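Local coordinates for protein R.MvaI (Kocuria varians, PDB 2OA9) that cleaves double-stranded DNA as a restriction endonuclease that works as a monomer and recognizes its target sequence asymmetrically, probably with the help of bound metal ions, at residues 74-77 and 83-86; 110-115 and 119-124; 214-219 and 224-229. All blocks are in the same frame, centred on the assembly; numbering follows the deposited sequence.

Contact 1 of 3, residues 74-77 and 83-86; sequences TKSP and ANTM
P77 lies across the amide end of N84, the two side chains crossing at about a right angle. The ring meets the amide through its CD, which comes to 3.2 Å from N84 OD1, with P77 CG slightly farther from the same oxygen. Next to this oxygen P77 CB rests on the methyl of A83, the CB atoms 3.9 Å apart, so one proline ring packs against the first two residues of helix 83-91. S76 sends its hydroxyl to the other branch of the amide: OG stands 3.3 Å from N84 ND2, but at an angle too poor for a hydrogen bond. N84 ND2 has a closer partner in D227 of strand 225-235, probably a hydrogen bond, consistent with the amide being turned so that OD1 faces the proline. One residue further back, K75 folds over its own chain and NZ donates to S76 O at 2.9 Å, while its backbone pairs with T230 and its carbonyl takes the indole N-H of W150. V148 and W150 of strand 143-151 also touch the P77 ring. The whole is a strand-loop-helix connection, in which the loop leaving strand 69-74 packs back on the first turn of helix 83-91.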
loop_
_atom_site.group_PDB
_atom_site.type_symbol
_atom_site.label_atom_id
_atom_site.label_comp_id
_atom_site.label_asym_id
_atom_site.label_seq_id
_atom_site.Cartn_x
_atom_site.Cartn_y
_atom_site.Cartn_z
ATOM N N THR A 74 7.608 2.115 -0.471
ATOM C CA THR A 74 8.722 1.783 0.399
ATOM C C THR A 74 9.562 3.041 0.572
ATOM O O THR A 74 9.726 3.850 -0.376
ATOM C CB THR A 74 9.594 0.616 -0.172
ATOM O OG1 THR A 74 10.051 0.935 -1.496
ATOM C CG2 THR A 74 8.796 -0.635 -0.346
ATOM N N LYS A 75 10.085 3.232 1.779
ATOM C CA LYS A 75 10.883 4.408 2.081
ATOM C C LYS A 75 11.601 4.231 3.392
ATOM O O LYS A 75 10.961 3.955 4.425
ATOM C CB LYS A 75 10.027 5.686 2.115
ATOM C CG LYS A 75 10.764 7.007 2.451
ATOM C CD LYS A 75 11.654 7.443 1.312
ATOM C CE LYS A 75 12.321 8.753 1.660
ATOM N NZ LYS A 75 13.406 8.561 2.665
ATOM N N SER A 76 12.917 4.433 3.317
ATOM C CA SER A 76 13.792 4.429 4.476
ATOM C C SER A 76 13.609 5.655 5.355
ATOM O O SER A 76 13.185 6.694 4.882
ATOM C CB SER A 76 15.254 4.336 4.037
ATOM O OG SER A 76 15.555 3.022 3.598
ATOM N N PRO A 77 13.923 5.540 6.641
ATOM C CA PRO A 77 13.827 6.700 7.531
ATOM C C PRO A 77 14.562 7.982 7.056
ATOM O O PRO A 77 15.614 7.956 6.379
ATOM C CB PRO A 77 14.395 6.168 8.853
ATOM C CG PRO A 77 14.128 4.757 8.823
ATOM C CD PRO A 77 14.342 4.354 7.380
ATOM N N ALA A 83 20.099 5.120 9.310
ATOM C CA ALA A 83 19.192 4.539 10.286
ATOM C C ALA A 83 18.992 3.024 10.109
ATOM O O ALA A 83 18.977 2.306 11.096
ATOM C CB ALA A 83 17.869 5.207 10.230
ATOM N N ASN A 84 18.817 2.547 8.871
ATOM C CA ASN A 84 18.465 1.128 8.705
ATOM C C ASN A 84 19.615 0.206 9.097
ATOM O O ASN A 84 19.414 -0.835 9.733
ATOM C CB ASN A 84 17.751 0.864 7.338
ATOM C CG ASN A 84 16.198 1.210 7.392
ATOM O OD1 ASN A 84 15.634 1.578 8.444
ATOM N ND2 ASN A 84 15.527 1.080 6.259
ATOM N N THR A 85 20.850 0.635 8.859
ATOM C CA THR A 85 22.029 -0.058 9.338
ATOM C C THR A 85 22.138 -0.082 10.857
ATOM O O THR A 85 22.436 -1.100 11.456
ATOM C CB THR A 85 23.294 0.541 8.729
ATOM O OG1 THR A 85 23.200 0.470 7.285
ATOM C CG2 THR A 85 24.552 -0.216 9.165
ATOM N N MET A 86 21.865 1.063 11.508
ATOM C CA MET A 86 21.850 1.057 12.974
ATOM C C MET A 86 20.814 0.098 13.520
ATOM O O MET A 86 21.051 -0.637 14.471
ATOM C CB MET A 86 21.607 2.448 13.541
ATOM C CG MET A 86 21.656 2.527 15.057
ATOM S SD MET A 86 20.056 2.154 15.883
ATOM C CE MET A 86 19.184 3.575 15.366
#

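Contact 2 of 3, residues 110-115 and 119-124; sequences RKTNSN and YDFKID. With CD (cadmium ion), chain G.
An extended loop runs here, roughly antiparallel, beside strand 119-126, an outermost strand of the three-stranded antiparallel sheet 119-126, 131-138 and 143-151. T112 carries the pairing, joined to F121 by two hydrogen bonds. Its backbone N donates to F121 O at 2.9 Å, and its hydroxyl takes the place a carbonyl would have in a regular sheet, accepting from F121 N with an N-H...O angle of 145°. With chi1 at 60°, OG1 sits between the backbone N and the carbonyl carbon and faces the strand; it also lies at the edge of the F121 ring, near its plane. F121 O receives a further CA-H...O contact from K111.

D120 turns toward the loop, its carboxylate against T112 O, an acceptor facing an acceptor at 3.4 Å from OD1. The carboxylate charge is probably offset by K139, which forms a salt bridge with D120 OD1; a water also joins that oxygen to T112 OG1 and S114 N. K111 NZ stays 4.6 Å from D120 OD2, a second water bridging them, and forms its salt bridge with D141. K122 lays CG and CD along the R110 carbonyl, then bends at chi3 and chi4 to carry NZ to E135. Further along the strand, D124, a calcium ligand in another structure of this enzyme, grips a cadmium ion with both carboxylate oxygens, OD1 at 2.3 Å and OD2 at 2.6 Å, and a water also binds the metal, at 2.2 Å.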
loop_
_atom_site.group_PDB
_atom_site.type_symbol
_atom_site.label_atom_id
_atom_site.label_comp_id
_atom_site.label_asym_id
_atom_site.label_seq_id
_atom_site.Cartn_x
_atom_site.Cartn_y
_atom_site.Cartn_z
ATOM N N ARG A 110 -0.230 -0.787 19.099
ATOM C CA ARG A 110 0.309 -1.708 20.100
ATOM C C ARG A 110 1.788 -1.815 19.849
ATOM O O ARG A 110 2.237 -1.615 18.715
ATOM C CB ARG A 110 -0.247 -3.131 19.903
ATOM C CG ARG A 110 -1.684 -3.276 19.404
ATOM C CD ARG A 110 -2.298 -4.670 19.730
ATOM N NE ARG A 110 -3.519 -4.598 20.538
ATOM C CZ ARG A 110 -3.572 -4.183 21.810
ATOM N NH1 ARG A 110 -2.473 -3.809 22.470
ATOM N NH2 ARG A 110 -4.741 -4.157 22.438
ATOM N N LYS A 111 2.544 -2.142 20.882
ATOM C CA LYS A 111 3.919 -2.613 20.718
ATOM C C LYS A 111 3.897 -4.025 20.162
ATOM O O LYS A 111 2.994 -4.815 20.468
ATOM C CB LYS A 111 4.587 -2.757 22.073
ATOM C CG LYS A 111 4.918 -1.521 22.814
ATOM C CD LYS A 111 6.027 -1.836 23.850
ATOM C CE LYS A 111 5.584 -2.754 24.964
ATOM N NZ LYS A 111 6.580 -2.808 26.071
ATOM N N THR A 112 4.968 -4.393 19.481
ATOM C CA THR A 112 5.193 -5.768 19.063
ATOM C C THR A 112 5.548 -6.588 20.274
ATOM O O THR A 112 5.850 -6.050 21.335
ATOM C CB THR A 112 6.329 -5.890 18.023
ATOM O OG1 THR A 112 7.592 -5.404 18.557
ATOM C CG2 THR A 112 6.035 -5.054 16.741
ATOM N N ASN A 113 5.459 -7.914 20.126
ATOM C CA ASN A 113 5.875 -8.828 21.201
ATOM C C ASN A 113 6.521 -10.122 20.675
ATOM O O ASN A 113 6.160 -11.217 21.095
ATOM C CB ASN A 113 4.706 -9.142 22.154
ATOM C CG ASN A 113 5.181 -9.527 23.547
ATOM O OD1 ASN A 113 5.019 -8.777 24.511
ATOM N ND2 ASN A 113 5.793 -10.681 23.652
ATOM N N SER A 114 7.509 -9.989 19.790
ATOM C CA SER A 114 8.148 -11.154 19.163
ATOM C C SER A 114 9.203 -11.777 20.076
ATOM O O SER A 114 10.063 -11.102 20.647
ATOM C CB SER A 114 8.805 -10.803 17.801
ATOM O OG SER A 114 9.668 -11.856 17.318
ATOM N N ASN A 115 9.174 -13.092 20.156
ATOM C CA ASN A 115 10.212 -13.813 20.873
ATOM C C ASN A 115 11.524 -13.968 20.111
ATOM O O ASN A 115 12.477 -14.517 20.633
ATOM C CB ASN A 115 9.690 -15.186 21.258
ATOM C CG ASN A 115 8.620 -15.110 22.309
ATOM O OD1 ASN A 115 8.643 -14.231 23.178
ATOM N ND2 ASN A 115 7.665 -16.025 22.235
ATOM N N TYR A 119 14.173 -6.833 21.402
ATOM C CA TYR A 119 13.549 -5.491 21.440
ATOM C C TYR A 119 12.141 -5.565 20.863
ATOM O O TYR A 119 11.875 -6.433 20.025
ATOM C CB TYR A 119 14.395 -4.439 20.688
ATOM C CG TYR A 119 15.784 -4.410 21.225
ATOM C CD1 TYR A 119 16.087 -3.629 22.349
ATOM C CD2 TYR A 119 16.765 -5.240 20.744
ATOM C CE1 TYR A 119 17.319 -3.666 22.931
ATOM C CE2 TYR A 119 18.022 -5.225 21.319
ATOM C CZ TYR A 119 18.277 -4.475 22.414
ATOM O OH TYR A 119 19.535 -4.527 22.986
ATOM N N ASP A 120 11.270 -4.681 21.353
ATOM C CA ASP A 120 9.909 -4.502 20.842
ATOM C C ASP A 120 9.787 -3.104 20.239
ATOM O O ASP A 120 10.593 -2.237 20.491
ATOM C CB ASP A 120 8.876 -4.665 21.930
ATOM C CG ASP A 120 8.876 -6.038 22.544
ATOM O OD1 ASP A 120 9.106 -7.016 21.817
ATOM O OD2 ASP A 120 8.660 -6.174 23.759
ATOM N N PHE A 121 8.792 -2.931 19.380
ATOM C CA PHE A 121 8.718 -1.759 18.528
ATOM C C PHE A 121 7.294 -1.230 18.490
ATOM O O PHE A 121 6.360 -2.009 18.505
ATOM C CB PHE A 121 9.169 -2.054 17.093
ATOM C CG PHE A 121 10.538 -2.615 16.997
ATOM C CD1 PHE A 121 11.637 -1.774 16.850
ATOM C CD2 PHE A 121 10.754 -3.979 17.061
ATOM C CE1 PHE A 121 12.917 -2.280 16.785
ATOM C CE2 PHE A 121 12.045 -4.490 16.990
ATOM C CZ PHE A 121 13.111 -3.640 16.865
ATOM N N LYS A 122 7.167 0.097 18.340
ATOM C CA LYS A 122 5.875 0.751 18.086
ATOM C C LYS A 122 6.104 1.989 17.229
ATOM O O LYS A 122 7.132 2.645 17.327
ATOM C CB LYS A 122 5.202 1.101 19.392
ATOM C CG LYS A 122 3.747 1.570 19.208
ATOM C CD LYS A 122 2.966 1.532 20.534
ATOM C CE LYS A 122 3.513 2.348 21.663
ATOM N NZ LYS A 122 3.423 3.802 21.441
ATOM N N ILE A 123 5.142 2.367 16.406
ATOM C CA ILE A 123 5.198 3.664 15.715
ATOM C C ILE A 123 4.407 4.696 16.527
ATOM O O ILE A 123 3.347 4.411 17.084
ATOM C CB ILE A 123 4.618 3.571 14.296
ATOM C CG1 ILE A 123 5.306 2.452 13.476
ATOM C CG2 ILE A 123 4.695 4.942 13.573
ATOM C CD1 ILE A 123 6.745 2.728 13.168
ATOM N N ASP A 124 4.971 5.874 16.688
ATOM C CA ASP A 124 4.264 6.994 17.305
ATOM C C ASP A 124 4.311 8.200 16.369
ATOM O O ASP A 124 5.354 8.545 15.810
ATOM C CB ASP A 124 4.773 7.340 18.739
ATOM C CG ASP A 124 3.854 8.244 19.473
ATOM O OD1 ASP A 124 2.691 7.839 19.756
ATOM O OD2 ASP A 124 4.171 9.420 19.773
HETATM CD CD CD G . 1.909 9.580 21.020
HETATM O O HOH W 1 3.774 -2.566 16.833
HETATM O O HOH W 2 8.769 -4.435 25.566
HETATM O O HOH W 3 9.215 -7.445 19.014
HETATM O O HOH W 4 1.360 10.809 19.235
#

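Contact 3 of 3, residues 214-219 and 224-229; sequences GAYHSG and KTHDHG. With CD (cadmium ion), chain L.
H226 and Y216 lie one over the other, and with G214 they account for most of the surface buried here. Their rings form an offset stack, centroids 4.3 Å apart and planes inclined by 15°. The overlap is partial: Y216 CE1 lies over the imidazole toward its rim, whereas H226 CB sits above the centre of the phenol ring in a CH-pi contact, 3.7 Å from the centroid. Y216 OH stands above the imidazole plane near its CD2 corner, 3.3 Å from H226 CD2. In H226, CG anti to the backbone N (chi1 178°) carries the imidazole over the face of the tyrosine ring; its NE2 binds a cadmium ion at 2.3 Å. NE2 of H228 binds the same ion, at 2.2 Å, so the stacked tyrosine is a second-shell neighbour that backs one metal ligand.

G214 pairs with H226 through two backbone hydrogen bonds, each 2.8 Å long, G214 N to H226 O and H226 N to G214 O; the latter is nearly straight at 177°, although its N-H meets the oxygen from above the carbonyl plane. Two residues on, Y216 N donates to K224 O, holding the tyrosine backbone where the strands part. D227 OD1 accepts from G229 N in an Asx turn that encloses H228. These are the features of an antiparallel beta hairpin, strands 207-215 and 225-235, bearing a two-histidine cadmium site near its turn end.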
loop_
_atom_site.group_PDB
_atom_site.type_symbol
_atom_site.label_atom_id
_atom_site.label_comp_id
_atom_site.label_asym_id
_atom_site.label_seq_id
_atom_site.Cartn_x
_atom_site.Cartn_y
_atom_site.Cartn_z
ATOM N N GLY A 214 17.898 -6.495 5.540
ATOM C CA GLY A 214 18.763 -7.643 5.475
ATOM C C GLY A 214 20.218 -7.259 5.396
ATOM O O GLY A 214 20.606 -6.116 5.563
ATOM N N ALA A 215 21.019 -8.273 5.120
ATOM C CA ALA A 215 22.448 -8.124 4.919
ATOM C C ALA A 215 22.916 -9.002 3.762
ATOM O O ALA A 215 22.511 -10.160 3.636
ATOM C CB ALA A 215 23.220 -8.494 6.217
ATOM N N TYR A 216 23.798 -8.476 2.944
ATOM C CA TYR A 216 24.412 -9.273 1.882
ATOM C C TYR A 216 25.227 -10.404 2.505
ATOM O O TYR A 216 25.916 -10.203 3.496
ATOM C CB TYR A 216 25.270 -8.393 0.979
ATOM C CG TYR A 216 24.455 -7.432 0.140
ATOM C CD1 TYR A 216 23.644 -7.888 -0.882
ATOM C CD2 TYR A 216 24.441 -6.062 0.421
ATOM C CE1 TYR A 216 22.880 -6.997 -1.662
ATOM C CE2 TYR A 216 23.683 -5.172 -0.347
ATOM C CZ TYR A 216 22.907 -5.652 -1.386
ATOM O OH TYR A 216 22.134 -4.798 -2.162
ATOM N N HIS A 217 25.144 -11.609 1.948
ATOM C CA HIS A 217 25.929 -12.709 2.529
ATOM C C HIS A 217 27.288 -12.899 1.870
ATOM O O HIS A 217 28.175 -13.470 2.495
ATOM C CB HIS A 217 25.147 -14.021 2.579
ATOM C CG HIS A 217 24.604 -14.442 1.269
ATOM N ND1 HIS A 217 23.324 -14.139 0.863
ATOM C CD2 HIS A 217 25.160 -15.168 0.268
ATOM C CE1 HIS A 217 23.119 -14.651 -0.339
ATOM N NE2 HIS A 217 24.216 -15.285 -0.724
ATOM N N SER A 218 27.479 -12.367 0.656
ATOM C CA SER A 218 28.718 -12.567 -0.097
ATOM C C SER A 218 29.144 -11.361 -0.945
ATOM O O SER A 218 28.369 -10.397 -1.148
ATOM C CB SER A 218 28.549 -13.763 -1.037
ATOM O OG SER A 218 27.489 -13.515 -1.943
ATOM N N GLY A 219 30.362 -11.462 -1.472
ATOM C CA GLY A 219 30.930 -10.465 -2.362
ATOM C C GLY A 219 31.628 -9.344 -1.623
ATOM O O GLY A 219 31.949 -9.461 -0.432
ATOM N N LYS A 224 27.078 -6.169 4.659
ATOM C CA LYS A 224 26.536 -4.809 4.642
ATOM C C LYS A 224 25.048 -4.806 4.399
ATOM O O LYS A 224 24.468 -5.784 3.926
ATOM C CB LYS A 224 27.186 -3.997 3.548
ATOM C CG LYS A 224 28.704 -3.869 3.725
ATOM C CD LYS A 224 29.201 -2.437 3.510
ATOM C CE LYS A 224 30.730 -2.372 3.605
ATOM N NZ LYS A 224 31.384 -1.901 2.336
ATOM N N THR A 225 24.397 -3.673 4.691
ATOM C CA THR A 225 22.944 -3.584 4.636
ATOM C C THR A 225 22.336 -3.835 3.244
ATOM O O THR A 225 22.779 -3.280 2.247
ATOM C CB THR A 225 22.546 -2.212 5.151
ATOM O OG1 THR A 225 23.034 -2.081 6.494
ATOM C CG2 THR A 225 21.043 -2.032 5.225
ATOM N N HIS A 226 21.327 -4.701 3.218
ATOM C CA HIS A 226 20.568 -4.981 2.009
ATOM C C HIS A 226 19.116 -4.666 2.339
ATOM O O HIS A 226 18.453 -5.405 3.040
ATOM C CB HIS A 226 20.758 -6.449 1.613
ATOM C CG HIS A 226 19.987 -6.861 0.398
ATOM N ND1 HIS A 226 19.714 -8.184 0.124
ATOM C CD2 HIS A 226 19.480 -6.144 -0.640
ATOM C CE1 HIS A 226 19.020 -8.261 -1.003
ATOM N NE2 HIS A 226 18.861 -7.037 -1.485
ATOM N N ASP A 227 18.614 -3.555 1.833
ATOM C CA ASP A 227 17.302 -3.061 2.235
ATOM C C ASP A 227 16.635 -2.431 1.018
ATOM O O ASP A 227 17.230 -1.565 0.407
ATOM C CB ASP A 227 17.541 -2.000 3.314
ATOM C CG ASP A 227 16.247 -1.334 3.843
ATOM O OD1 ASP A 227 15.158 -1.876 3.695
ATOM O OD2 ASP A 227 16.266 -0.232 4.430
ATOM N N HIS A 228 15.421 -2.854 0.664
ATOM C CA HIS A 228 14.695 -2.246 -0.465
ATOM C C HIS A 228 13.743 -1.124 -0.023
ATOM O O HIS A 228 13.060 -0.525 -0.862
ATOM C CB HIS A 228 14.008 -3.339 -1.317
ATOM C CG HIS A 228 14.982 -4.263 -1.996
ATOM N ND1 HIS A 228 14.881 -5.639 -1.946
ATOM C CD2 HIS A 228 16.103 -3.998 -2.708
ATOM C CE1 HIS A 228 15.890 -6.180 -2.605
ATOM N NE2 HIS A 228 16.646 -5.207 -3.083
ATOM N N GLY A 229 13.735 -0.811 1.275
ATOM C CA GLY A 229 12.922 0.257 1.820
ATOM C C GLY A 229 11.854 -0.326 2.722
ATOM O O GLY A 229 11.203 -1.289 2.404
HETATM CD CD CD L . 18.297 -6.531 -3.670
#

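Overall arrangement
The contacts follow one another along the chain without interleaving, all within the part of the chain shared by the MvaI/BcnI endonucleases. Contacts 1 and 3 are neighbours, their centres about 12 Å apart: strand 69-74, which leads into contact 1, borders strand 225-235 of the contact 3 hairpin in the five-stranded antiparallel sheet. N84 and T85 of helix 83-91 reach D227 and T225 by probable hydrogen bonds, tying that helix to the hairpin. Contact 2 stands apart, its centre about 17 Å from that of contact 1 and 23 Å from that of contact 3, on the three-stranded sheet. M86 also touches strand 143-151 of that sheet, so contact 1 meets elements of both sheets.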